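Local coordinates for conserved domain protein (Porphyromonas gingivalis, PDB 3PNN), which probably acts as a cytoplasmic glycosyltransferase, forming glycosidic linkages, and is built on an alpha/beta/alpha Rossmann-like fold, at residues 161-166 with 279-284; 157-162 with 213-218; 124-129 with 287-292; 168-173 with 186-191. All blocks are in the same frame, centred on the assembly; numbering follows the deposited sequence. Where two conformers were deposited one is given.

Contact 1. Residues 161-166 with 279-284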
loop_
_atom_site.group_PDB
_atom_site.type_symbol
_atom_site.label_atom_id
_atom_site.label_comp_id
_atom_site.label_asym_id
_atom_site.label_seq_id
_atom_site.Cartn_x
_atom_site.Cartn_y
_atom_site.Cartn_z
ATOM N N SER A 161 12.939 -12.019 -4.307
ATOM C CA SER A 161 13.701 -12.537 -3.174
ATOM C C SER A 161 14.467 -13.797 -3.555
ATOM O O SER A 161 13.940 -14.671 -4.245
ATOM C CB SER A 161 12.784 -12.844 -1.989
ATOM O OG SER A 161 13.497 -13.585 -0.996
ATOM N N GLU A 162 15.710 -13.897 -3.098
ATOM C CA GLU A 162 16.484 -15.116 -3.315
ATOM C C GLU A 162 15.996 -16.281 -2.448
ATOM O O GLU A 162 16.456 -17.409 -2.610
ATOM C CB GLU A 162 17.970 -14.869 -3.052
ATOM C CG GLU A 162 18.627 -13.935 -4.056
ATOM C CD GLU A 162 20.140 -13.931 -3.945
ATOM O OE1 GLU A 162 20.743 -15.025 -3.973
ATOM O OE2 GLU A 162 20.724 -12.830 -3.837
ATOM N N SER A 163 15.060 -16.011 -1.539
ATOM C CA SER A 163 14.618 -17.027 -0.576
ATOM C C SER A 163 13.335 -17.763 -0.972
ATOM O O SER A 163 12.972 -18.775 -0.366
ATOM C CB SER A 163 14.458 -16.405 0.814
ATOM O OG SER A 163 15.723 -16.020 1.333
ATOM N N GLY A 164 12.643 -17.256 -1.983
ATOM C CA GLY A 164 11.397 -17.867 -2.413
ATOM C C GLY A 164 10.590 -16.942 -3.301
ATOM O O GLY A 164 11.038 -15.848 -3.646
ATOM N N GLY A 165 9.387 -17.375 -3.661
ATOM C CA GLY A 165 8.548 -16.595 -4.548
ATOM C C GLY A 165 7.923 -15.396 -3.877
ATOM O O GLY A 165 7.739 -15.377 -2.657
ATOM N N VAL A 166 7.597 -14.385 -4.677
ATOM C CA VAL A 166 6.885 -13.226 -4.170
ATOM C C VAL A 166 5.573 -13.032 -4.917
ATOM O O VAL A 166 5.386 -13.558 -6.008
ATOM C CB VAL A 166 7.731 -11.939 -4.259
ATOM C CG1 VAL A 166 8.997 -12.087 -3.414
ATOM C CG2 VAL A 166 8.086 -11.623 -5.708
ATOM N N SER A 279 12.420 -14.046 6.227
ATOM C CA SER A 279 13.306 -13.607 7.311
ATOM C C SER A 279 14.749 -13.445 6.829
ATOM O O SER A 279 15.446 -12.509 7.227
ATOM C CB SER A 279 13.218 -14.561 8.524
ATOM O OG SER A 279 13.609 -15.880 8.175
ATOM N N ASP A 280 15.190 -14.347 5.959
ATOM C CA ASP A 280 16.529 -14.273 5.374
ATOM C C ASP A 280 16.789 -12.990 4.575
ATOM O O ASP A 280 17.946 -12.631 4.342
ATOM C CB ASP A 280 16.793 -15.493 4.481
ATOM C CG ASP A 280 17.319 -16.694 5.260
ATOM O OD1 ASP A 280 17.847 -16.498 6.378
ATOM O OD2 ASP A 280 17.216 -17.833 4.748
ATOM N N ASP A 281 15.723 -12.310 4.148
ATOM C CA ASP A 281 15.850 -11.038 3.420
ATOM C C ASP A 281 16.267 -9.888 4.343
ATOM O O ASP A 281 16.741 -8.852 3.885
ATOM C CB ASP A 281 14.521 -10.628 2.770
ATOM C CG ASP A 281 14.064 -11.587 1.690
ATOM O OD1 ASP A 281 14.910 -12.320 1.148
ATOM O OD2 ASP A 281 12.850 -11.600 1.388
ATOM N N ARG A 282 16.057 -10.049 5.644
ATOM C CA ARG A 282 16.207 -8.903 6.552
ATOM C C ARG A 282 17.616 -8.252 6.603
ATOM O O ARG A 282 17.736 -7.031 6.556
ATOM C CB ARG A 282 15.715 -9.249 7.960
ATOM C CG ARG A 282 15.626 -8.023 8.864
ATOM C CD ARG A 282 15.153 -8.376 10.290
ATOM N NE ARG A 282 15.208 -7.186 11.131
ATOM C CZ ARG A 282 16.312 -6.770 11.739
ATOM N NH1 ARG A 282 17.440 -7.465 11.609
ATOM N NH2 ARG A 282 16.289 -5.668 12.487
ATOM N N PRO A 283 18.682 -9.057 6.720
ATOM C CA PRO A 283 20.015 -8.438 6.788
ATOM C C PRO A 283 20.313 -7.539 5.573
ATOM O O PRO A 283 21.003 -6.529 5.714
ATOM C CB PRO A 283 20.954 -9.650 6.817
ATOM C CG PRO A 283 20.142 -10.700 7.488
ATOM C CD PRO A 283 18.743 -10.509 6.961
ATOM N N GLY A 284 19.772 -7.881 4.411
ATOM C CA GLY A 284 20.007 -7.083 3.220
ATOM C C GLY A 284 19.333 -5.732 3.341
ATOM O O GLY A 284 19.852 -4.717 2.878
#
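Ser161 and Ser163, in the loop 161-166, come up against Asp281 and Asp280 beside helix 282-294, with CA of Ser161 7.1 Å from CA of Asp281 and CA of Ser163 6.8 Å from CA of Asp280. At that spacing the backbones do not meet, and short polar side chains fill the interval. Ser161 carries the contact. Its OG stands opposite the backbone N (chi1 169°), which turns the hydroxyl toward Asp281, and it donates to OD1 of Asp281 at 2.9 Å. The carboxylate receives it on its syn lone pair, so that OG of Ser161 leans toward OD2 of Asp281 as well, 3.2 Å away. The same OG accepts the backbone N-H of Ser163, with an angle of 161° at the hydrogen, closing an ST turn. Serine suits this place because one small hydroxyl can donate to the carboxylate while accepting from its own loop. Aspartate suits the other, since its two oxygens divide the work: OD1 takes the serine, and OD2 takes the backbone N of Tyr278, which fixes the rotation of the carboxylate. Ser163 adds a lighter touch, its OG lying 3.4 Å from CB of Asp280. The contact lies at the protein surface. It ties the loop between strands 148-155 and 166-173 to the residues leading into helix 282-294; Tyr278, just ahead of them in the chain, packs against both serines and bonds through its hydroxyl to the carbonyl of Gly165.

Contact 2. Residues 157-162 with 213-218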
loop_
_atom_site.group_PDB
_atom_site.type_symbol
_atom_site.label_atom_id
_atom_site.label_comp_id
_atom_site.label_asym_id
_atom_site.label_seq_id
_atom_site.Cartn_x
_atom_site.Cartn_y
_atom_site.Cartn_z
ATOM N N GLY A 157 11.924 -7.120 -11.636
ATOM C CA GLY A 157 13.244 -7.707 -11.418
ATOM C C GLY A 157 13.988 -7.127 -10.226
ATOM O O GLY A 157 14.921 -7.737 -9.700
ATOM N N ASN A 158 13.568 -5.942 -9.798
ATOM C CA ASN A 158 14.148 -5.290 -8.632
ATOM C C ASN A 158 13.420 -5.652 -7.333
ATOM O O ASN A 158 13.805 -5.189 -6.255
ATOM C CB ASN A 158 14.103 -3.760 -8.786
ATOM C CG ASN A 158 14.963 -3.249 -9.928
ATOM O OD1 ASN A 158 16.008 -3.823 -10.254
ATOM N ND2 ASN A 158 14.530 -2.155 -10.536
ATOM N N THR A 159 12.370 -6.466 -7.420
ATOM C CA THR A 159 11.525 -6.724 -6.248
ATOM C C THR A 159 11.471 -8.187 -5.834
ATOM O O THR A 159 10.581 -8.586 -5.085
ATOM C CB THR A 159 10.068 -6.262 -6.487
ATOM O OG1 THR A 159 9.423 -7.151 -7.422
ATOM C CG2 THR A 159 10.029 -4.810 -7.020
ATOM N N LEU A 160 12.411 -8.994 -6.311
ATOM C CA LEU A 160 12.354 -10.430 -6.045
ATOM C C LEU A 160 13.125 -10.792 -4.779
ATOM O O LEU A 160 13.858 -9.968 -4.237
ATOM C CB LEU A 160 12.910 -11.213 -7.235
ATOM C CG LEU A 160 12.305 -10.793 -8.576
ATOM C CD1 LEU A 160 13.005 -11.536 -9.709
ATOM C CD2 LEU A 160 10.803 -11.034 -8.599
ATOM N N SER A 161 12.939 -12.019 -4.307
ATOM C CA SER A 161 13.701 -12.537 -3.174
ATOM C C SER A 161 14.467 -13.797 -3.555
ATOM O O SER A 161 13.940 -14.671 -4.245
ATOM C CB SER A 161 12.784 -12.844 -1.989
ATOM O OG SER A 161 13.497 -13.585 -0.996
ATOM N N GLU A 162 15.710 -13.897 -3.098
ATOM C CA GLU A 162 16.484 -15.116 -3.315
ATOM C C GLU A 162 15.996 -16.281 -2.448
ATOM O O GLU A 162 16.456 -17.409 -2.610
ATOM C CB GLU A 162 17.970 -14.869 -3.052
ATOM C CG GLU A 162 18.627 -13.935 -4.056
ATOM C CD GLU A 162 20.140 -13.931 -3.945
ATOM O OE1 GLU A 162 20.743 -15.025 -3.973
ATOM O OE2 GLU A 162 20.724 -12.830 -3.837
ATOM N N VAL A 213 5.339 -3.398 -11.955
ATOM C CA VAL A 213 4.487 -4.000 -10.923
ATOM C C VAL A 213 3.998 -2.945 -9.959
ATOM O O VAL A 213 4.643 -1.903 -9.774
ATOM C CB VAL A 213 5.202 -5.123 -10.120
ATOM C CG1 VAL A 213 5.423 -6.348 -11.005
ATOM C CG2 VAL A 213 6.516 -4.623 -9.531
ATOM N N SER A 214 2.844 -3.216 -9.357
ATOM C CA SER A 214 2.350 -2.421 -8.244
ATOM C C SER A 214 2.990 -2.915 -6.949
ATOM O O SER A 214 3.158 -4.123 -6.759
ATOM C CB SER A 214 0.823 -2.548 -8.140
ATOM O OG SER A 214 0.360 -2.019 -6.906
HETATM N N MSE A 215 3.356 -1.986 -6.066
HETATM C CA MSE A 215 3.789 -2.335 -4.704
HETATM C C MSE A 215 2.822 -1.703 -3.703
HETATM O O MSE A 215 3.171 -1.444 -2.539
HETATM C CB MSE A 215 5.238 -1.884 -4.426
HETATM C CG MSE A 215 6.264 -2.508 -5.387
HETATM SE SE MSE A 215 6.244 -4.469 -5.341
HETATM C CE MSE A 215 6.907 -4.734 -3.547
ATOM N N ASN A 216 1.598 -1.479 -4.169
ATOM C CA ASN A 216 0.524 -0.894 -3.360
ATOM C C ASN A 216 0.801 0.552 -2.938
ATOM O O ASN A 216 0.443 0.957 -1.831
ATOM C CB ASN A 216 0.214 -1.758 -2.133
ATOM C CG ASN A 216 -1.263 -2.125 -2.028
ATOM O OD1 ASN A 216 -1.983 -2.171 -3.032
ATOM N ND2 ASN A 216 -1.717 -2.414 -0.802
HETATM N N MSE A 217 1.445 1.322 -3.814
HETATM C CA MSE A 217 1.566 2.768 -3.624
HETATM C C MSE A 217 0.675 3.456 -4.656
HETATM O O MSE A 217 1.022 3.512 -5.836
HETATM C CB MSE A 217 3.029 3.220 -3.788
HETATM C CG MSE A 217 3.248 4.740 -3.674
HETATM SE SE MSE A 217 5.187 5.165 -3.574
HETATM C CE MSE A 217 5.184 6.202 -1.929
ATOM N N TRP A 218 -0.473 3.975 -4.214
ATOM C CA TRP A 218 -1.484 4.526 -5.129
ATOM C C TRP A 218 -1.736 5.987 -4.817
ATOM O O TRP A 218 -1.472 6.439 -3.699
ATOM C CB TRP A 218 -2.810 3.809 -4.898
ATOM C CG TRP A 218 -2.766 2.347 -5.103
ATOM C CD1 TRP A 218 -2.571 1.379 -4.159
ATOM C CD2 TRP A 218 -2.950 1.675 -6.346
ATOM N NE1 TRP A 218 -2.620 0.135 -4.751
ATOM C CE2 TRP A 218 -2.845 0.295 -6.095
ATOM C CE3 TRP A 218 -3.186 2.112 -7.657
ATOM C CZ2 TRP A 218 -2.968 -0.662 -7.108
ATOM C CZ3 TRP A 218 -3.323 1.156 -8.667
ATOM C CH2 TRP A 218 -3.204 -0.211 -8.383
#
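Thr159 presents its methyl group to two buried side chains of strand 212-215, and the direct contact is wholly apolar. CG2 of Thr159 lies 4.2 Å from SE of Met215, a selenomethionine, and 4.3 Å from CG2 of Val213. Thr159 and Met215 lie flank to flank, running opposite ways. In Met215 the bend at chi2 (-58°) folds the selenium back, and that at chi3 (-67°) turns the terminal methyl; a flexible, unbranched chain can bend to lay its selenium beside the threonine methyl. The loop after strand 148-155 thus folds over the face of strand 212-215 that carries Val213 and Met215, a strand paired with both 148-155 and 166-173 in this alpha/beta fold. A glycerol, probably from the crystallisation liquor, lies close to Met215. Beyond it the chain bends sharply at Asn216, which has left-handed backbone angles, before continuing as strand 217-220.

The polar bonds belong to the segments themselves and their neighbours. Thr159 turns its hydroxyl to the carbonyl of Val156, dividing its branches between a polar and an apolar task. At the bend, OG of Ser214 accepts the backbone N of Asn216 at 3.1 Å, an ST turn, while NE1 of Trp218 donates to OD1 of Asn216 at 2.9 Å, approaching from 47° above the carbonyl plane.

Contact 3. Residues 124-129 with 287-292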
loop_
_atom_site.group_PDB
_atom_site.type_symbol
_atom_site.label_atom_id
_atom_site.label_comp_id
_atom_site.label_asym_id
_atom_site.label_seq_id
_atom_site.Cartn_x
_atom_site.Cartn_y
_atom_site.Cartn_z
ATOM N N ASP A 124 4.831 -1.379 6.018
ATOM C CA ASP A 124 6.099 -2.048 6.297
ATOM C C ASP A 124 6.897 -2.308 5.016
ATOM O O ASP A 124 7.697 -3.240 4.952
ATOM C CB ASP A 124 5.831 -3.360 7.049
ATOM C CG ASP A 124 7.006 -3.807 7.908
ATOM O OD1 ASP A 124 7.850 -2.963 8.308
ATOM O OD2 ASP A 124 7.073 -5.019 8.200
ATOM N N ASP A 125 6.652 -1.500 3.990
ATOM C CA ASP A 125 7.475 -1.527 2.774
ATOM C C ASP A 125 8.248 -0.222 2.638
ATOM O O ASP A 125 7.734 0.849 2.973
ATOM C CB ASP A 125 6.618 -1.738 1.516
ATOM C CG ASP A 125 6.113 -3.163 1.391
ATOM O OD1 ASP A 125 6.879 -4.040 0.954
ATOM O OD2 ASP A 125 4.959 -3.413 1.763
ATOM N N PHE A 126 9.478 -0.320 2.134
ATOM C CA PHE A 126 10.302 0.852 1.871
ATOM C C PHE A 126 10.170 1.250 0.404
ATOM O O PHE A 126 10.569 0.502 -0.502
ATOM C CB PHE A 126 11.771 0.585 2.255
ATOM C CG PHE A 126 12.685 1.768 2.050
ATOM C CD1 PHE A 126 13.008 2.618 3.114
ATOM C CD2 PHE A 126 13.247 2.022 0.803
ATOM C CE1 PHE A 126 13.867 3.704 2.934
ATOM C CE2 PHE A 126 14.106 3.111 0.608
ATOM C CZ PHE A 126 14.416 3.954 1.674
ATOM N N TYR A 127 9.608 2.433 0.169
ATOM C CA TYR A 127 9.289 2.874 -1.190
ATOM C C TYR A 127 10.374 3.760 -1.825
ATOM O O TYR A 127 10.494 3.823 -3.049
ATOM C CB TYR A 127 7.950 3.597 -1.178
ATOM C CG TYR A 127 6.796 2.666 -0.890
ATOM C CD1 TYR A 127 6.236 1.897 -1.908
ATOM C CD2 TYR A 127 6.281 2.533 0.402
ATOM C CE1 TYR A 127 5.182 1.023 -1.654
ATOM C CE2 TYR A 127 5.217 1.665 0.660
ATOM C CZ TYR A 127 4.667 0.924 -0.381
ATOM O OH TYR A 127 3.616 0.060 -0.148
ATOM N N GLY A 128 11.148 4.448 -0.991
ATOM C CA GLY A 128 12.202 5.333 -1.465
ATOM C C GLY A 128 11.726 6.760 -1.699
ATOM O O GLY A 128 10.580 6.998 -2.072
ATOM N N ARG A 129 12.616 7.720 -1.487
ATOM C CA ARG A 129 12.229 9.128 -1.504
ATOM C C ARG A 129 11.554 9.570 -2.793
ATOM O O ARG A 129 10.552 10.286 -2.751
ATOM C CB ARG A 129 13.441 10.012 -1.240
ATOM C CG ARG A 129 13.099 11.479 -1.138
ATOM C CD ARG A 129 14.332 12.245 -0.640
ATOM N NE ARG A 129 14.075 13.675 -0.523
ATOM C CZ ARG A 129 15.020 14.577 -0.268
ATOM N NH1 ARG A 129 16.281 14.184 -0.124
ATOM N NH2 ARG A 129 14.705 15.867 -0.174
ATOM N N ALA A 287 21.316 -3.635 5.710
ATOM C CA ALA A 287 22.496 -3.111 5.024
ATOM C C ALA A 287 22.150 -1.937 4.101
ATOM O O ALA A 287 22.898 -0.960 4.016
ATOM C CB ALA A 287 23.217 -4.223 4.255
ATOM N N LYS A 288 21.020 -2.011 3.410
ATOM C CA LYS A 288 20.647 -0.944 2.488
ATOM C C LYS A 288 20.339 0.350 3.233
ATOM O O LYS A 288 20.729 1.436 2.800
ATOM C CB LYS A 288 19.446 -1.343 1.630
ATOM C CG LYS A 288 19.041 -0.268 0.638
ATOM C CD LYS A 288 20.177 0.050 -0.331
ATOM C CE LYS A 288 19.760 1.098 -1.345
ATOM N NZ LYS A 288 20.873 1.399 -2.287
ATOM N N LEU A 289 19.636 0.243 4.359
ATOM C CA LEU A 289 19.347 1.438 5.145
ATOM C C LEU A 289 20.644 2.061 5.692
ATOM O O LEU A 289 20.781 3.285 5.783
ATOM C CB LEU A 289 18.390 1.103 6.297
ATOM C CG LEU A 289 16.968 0.720 5.854
ATOM C CD1 LEU A 289 16.170 0.175 7.052
ATOM C CD2 LEU A 289 16.235 1.890 5.215
ATOM N N ARG A 290 21.588 1.216 6.085
ATOM C CA ARG A 290 22.872 1.710 6.597
ATOM C C ARG A 290 23.628 2.455 5.489
ATOM O O ARG A 290 24.206 3.532 5.711
ATOM C CB ARG A 290 23.713 0.549 7.143
ATOM C CG ARG A 290 24.793 0.973 8.136
ATOM C CD ARG A 290 26.154 0.335 7.850
ATOM N NE ARG A 290 26.095 -1.115 7.664
ATOM C CZ ARG A 290 26.371 -1.737 6.519
ATOM N NH1 ARG A 290 26.293 -3.060 6.440
ATOM N NH2 ARG A 290 26.730 -1.036 5.448
ATOM N N GLU A 291 23.613 1.871 4.298
ATOM C CA GLU A 291 24.275 2.474 3.144
ATOM C C GLU A 291 23.660 3.820 2.734
ATOM O O GLU A 291 24.388 4.775 2.444
ATOM C CB GLU A 291 24.300 1.486 1.972
ATOM C CG GLU A 291 25.273 0.325 2.185
ATOM C CD GLU A 291 24.981 -0.875 1.299
ATOM O OE1 GLU A 291 24.200 -0.735 0.336
ATOM O OE2 GLU A 291 25.534 -1.963 1.573
ATOM N N LEU A 292 22.334 3.909 2.719
ATOM C CA LEU A 292 21.668 5.161 2.378
ATOM C C LEU A 292 21.954 6.236 3.422
ATOM O O LEU A 292 22.046 7.428 3.104
ATOM C CB LEU A 292 20.158 4.946 2.292
ATOM C CG LEU A 292 19.690 4.087 1.123
ATOM C CD1 LEU A 292 18.220 3.719 1.293
ATOM C CD2 LEU A 292 19.932 4.837 -0.182
#
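Phe126 pushes its ring against two leucines, Leu289 and Leu292, that lie three residues apart on helix 282-294. CD2 of Leu289 sits obliquely to the ring, 3.8 Å from CE1 and 3.9 Å from CD1 of Phe126, while CD1 of Leu292, also oblique, meets CZ of Phe126 at 3.8 Å. Leu292 points back along the line of the oncoming ring, whereas Leu289 runs past it. A chi1 of -178° points the phenyl group at the helix, and its length helps to span the 9.6 Å between CA of Phe126 and CA of Leu289. A spacing of three puts both leucines on nearly the same side of the helix, and regular backbone bonds, among them N of Leu292 to O of Lys288 at 2.9 Å, hold that spacing. Leucine's branched end lets one methyl of each residue touch the ring.

Further out, Phe274 stacks on the Phe126 ring, and backbone hydrogen bonding between the same two residues fixes where that ring starts. Tyr38 of helix 35-46 touches both Phe126 and Leu289. The residues preceding Phe126 have another character: Asp124 and Asp125 bind glycerol, probably from the crystallisation liquor, which is consistent with a polar pocket beside this apolar patch. Between the segments, then, the contact is apolar, and its geometry is set by how the methyls fit the ring.

Contact 4. Residues 168-173 with 186-191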
loop_
_atom_site.group_PDB
_atom_site.type_symbol
_atom_site.label_atom_id
_atom_site.label_comp_id
_atom_site.label_asym_id
_atom_site.label_seq_id
_atom_site.Cartn_x
_atom_site.Cartn_y
_atom_site.Cartn_z
ATOM N N ARG A 168 3.046 -10.227 -6.570
ATOM C CA ARG A 168 3.129 -8.872 -7.116
ATOM C C ARG A 168 1.907 -8.549 -7.972
ATOM O O ARG A 168 1.393 -9.415 -8.674
ATOM C CB ARG A 168 4.394 -8.733 -7.974
ATOM C CG ARG A 168 5.692 -8.975 -7.232
ATOM C CD ARG A 168 6.011 -7.793 -6.328
ATOM N NE ARG A 168 7.204 -7.999 -5.507
ATOM C CZ ARG A 168 7.176 -8.213 -4.190
ATOM N NH1 ARG A 168 6.011 -8.271 -3.544
ATOM N NH2 ARG A 168 8.312 -8.365 -3.512
ATOM N N GLY A 169 1.442 -7.306 -7.911
ATOM C CA GLY A 169 0.434 -6.845 -8.850
ATOM C C GLY A 169 1.079 -6.617 -10.207
ATOM O O GLY A 169 1.750 -5.603 -10.419
ATOM N N VAL A 170 0.884 -7.555 -11.130
ATOM C CA VAL A 170 1.505 -7.449 -12.449
ATOM C C VAL A 170 0.678 -6.536 -13.350
ATOM O O VAL A 170 -0.521 -6.753 -13.542
ATOM C CB VAL A 170 1.695 -8.834 -13.103
ATOM C CG1 VAL A 170 2.225 -8.674 -14.517
ATOM C CG2 VAL A 170 2.658 -9.677 -12.269
ATOM N N CYS A 171 1.322 -5.507 -13.891
ATOM C CA CYS A 171 0.608 -4.442 -14.581
ATOM C C CYS A 171 0.776 -4.481 -16.092
ATOM O O CYS A 171 1.863 -4.739 -16.589
ATOM C CB CYS A 171 1.135 -3.092 -14.102
ATOM S SG CYS A 171 0.739 -2.776 -12.399
ATOM N N GLN A 172 -0.307 -4.198 -16.808
ATOM C CA GLN A 172 -0.229 -3.926 -18.240
ATOM C C GLN A 172 -0.315 -2.422 -18.391
ATOM O O GLN A 172 -1.238 -1.803 -17.863
ATOM C CB GLN A 172 -1.389 -4.588 -18.978
ATOM C CG GLN A 172 -1.519 -6.072 -18.656
ATOM C CD GLN A 172 -0.237 -6.821 -18.958
ATOM O OE1 GLN A 172 0.369 -6.621 -20.012
ATOM N NE2 GLN A 172 0.191 -7.678 -18.031
ATOM N N VAL A 173 0.643 -1.833 -19.106
ATOM C CA VAL A 173 0.716 -0.378 -19.230
ATOM C C VAL A 173 0.889 0.018 -20.696
ATOM O O VAL A 173 1.743 -0.528 -21.400
ATOM C CB VAL A 173 1.872 0.196 -18.392
ATOM C CG1 VAL A 173 1.854 1.722 -18.413
ATOM C CG2 VAL A 173 1.789 -0.307 -16.950
ATOM N N THR A 186 0.995 -14.711 -7.690
ATOM C CA THR A 186 1.848 -15.265 -6.636
ATOM C C THR A 186 2.964 -16.110 -7.225
ATOM O O THR A 186 2.903 -16.516 -8.385
ATOM C CB THR A 186 1.058 -16.163 -5.649
ATOM O OG1 THR A 186 0.470 -17.256 -6.360
ATOM C CG2 THR A 186 -0.030 -15.375 -4.937
ATOM N N GLY A 187 3.991 -16.362 -6.419
ATOM C CA GLY A 187 5.032 -17.315 -6.767
ATOM C C GLY A 187 6.047 -16.861 -7.795
ATOM O O GLY A 187 6.709 -17.692 -8.425
ATOM N N ILE A 188 6.178 -15.549 -7.970
ATOM C CA ILE A 188 7.128 -15.011 -8.936
ATOM C C ILE A 188 8.558 -15.220 -8.452
ATOM O O ILE A 188 8.937 -14.770 -7.367
ATOM C CB ILE A 188 6.898 -13.505 -9.185
ATOM C CG1 ILE A 188 5.430 -13.240 -9.524
ATOM C CG2 ILE A 188 7.838 -12.996 -10.287
ATOM C CD1 ILE A 188 5.066 -11.766 -9.571
ATOM N N GLU A 189 9.351 -15.898 -9.270
ATOM C CA GLU A 189 10.741 -16.173 -8.942
ATOM C C GLU A 189 11.607 -16.058 -10.181
ATOM O O GLU A 189 11.158 -16.351 -11.292
ATOM C CB GLU A 189 10.896 -17.597 -8.391
ATOM C CG GLU A 189 10.357 -17.824 -6.999
ATOM C CD GLU A 189 10.720 -19.203 -6.461
ATOM O OE1 GLU A 189 9.930 -20.150 -6.671
ATOM O OE2 GLU A 189 11.796 -19.339 -5.835
ATOM N N ARG A 190 12.859 -15.658 -9.994
ATOM C CA ARG A 190 13.818 -15.759 -11.076
ATOM C C ARG A 190 14.470 -17.120 -10.961
ATOM O O ARG A 190 15.292 -17.355 -10.071
ATOM C CB ARG A 190 14.879 -14.657 -11.020
ATOM C CG ARG A 190 15.778 -14.646 -12.252
ATOM C CD ARG A 190 16.901 -13.629 -12.160
ATOM N NE ARG A 190 16.422 -12.249 -12.185
ATOM C CZ ARG A 190 16.358 -11.456 -11.118
ATOM N NH1 ARG A 190 15.909 -10.214 -11.241
ATOM N NH2 ARG A 190 16.746 -11.900 -9.925
ATOM N N THR A 191 14.070 -18.022 -11.849
ATOM C CA THR A 191 14.616 -19.367 -11.877
ATOM C C THR A 191 15.600 -19.457 -13.035
ATOM O O THR A 191 15.208 -19.444 -14.203
ATOM C CB THR A 191 13.499 -20.418 -12.004
ATOM O OG1 THR A 191 12.536 -19.980 -12.973
ATOM C CG2 THR A 191 12.795 -20.590 -10.668
#
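NH2 of Arg168 donates to the carbonyl O of Thr159, and the same guanidinium group forms a cation-pi interaction with Trp273. With its head engaged in this way, Arg168 leaves the methylenes of its stem to Ile188 on the neighbouring strand. CD1 of Ile188 rests 3.5 Å from CB of Arg168 and 3.7 Å from CG of Arg168, and reaches CG2 of Val170 at 4.2 Å. A single methyl thus fits against two residues of strand 166-173, its side chain crossing both at a slant. The extended outer torsion of the isoleucine (chi2 171°) carries CD1 out to them, and the bend of Arg168 at chi2 (-74°) turns the guanidinium away from Ile188 and toward Thr159 and Trp273. Arginine suits a buried place like this because its stem is apolar and its charge can be carried to partners several atoms away; isoleucine offers length as well as branching.

The hairpin is not quite regular here. Gly187 and Ile188 both face Val166, a G1 beta bulge, and Gly187 takes the positive phi (76°) that glycine adopts easily; the backbone N of Ile188 is hydrogen-bonded to O of Val166. Strand 166-173 lies between its hairpin partner 179-191 and strand 212-215, both antiparallel to it, and Ile188 also packs on Ile195 and Phe197 of strand 194-198, next in line.

Contacts 2, 3 and 4 are buried and rest on apolar packing between their segments, whereas contact 1 lies at the surface and depends on a serine-aspartate hydrogen bond. Contacts 1 and 2 draw on the same loop after strand 148-155: its earlier part packs inward on strand 212-215, its later part reaches the residues leading into helix 282-294. That helix also serves contact 3, farther along. Contacts 2 and 4, with centres about 8 Å apart, use the adjacent strands 212-215 and 166-173, joined by a backbone bond between Ser214 and Gly169. Contact 3 meets contact 2 through Tyr127: OH of Tyr127 is hydrogen-bonded to O of Met215, 2.9 Å away.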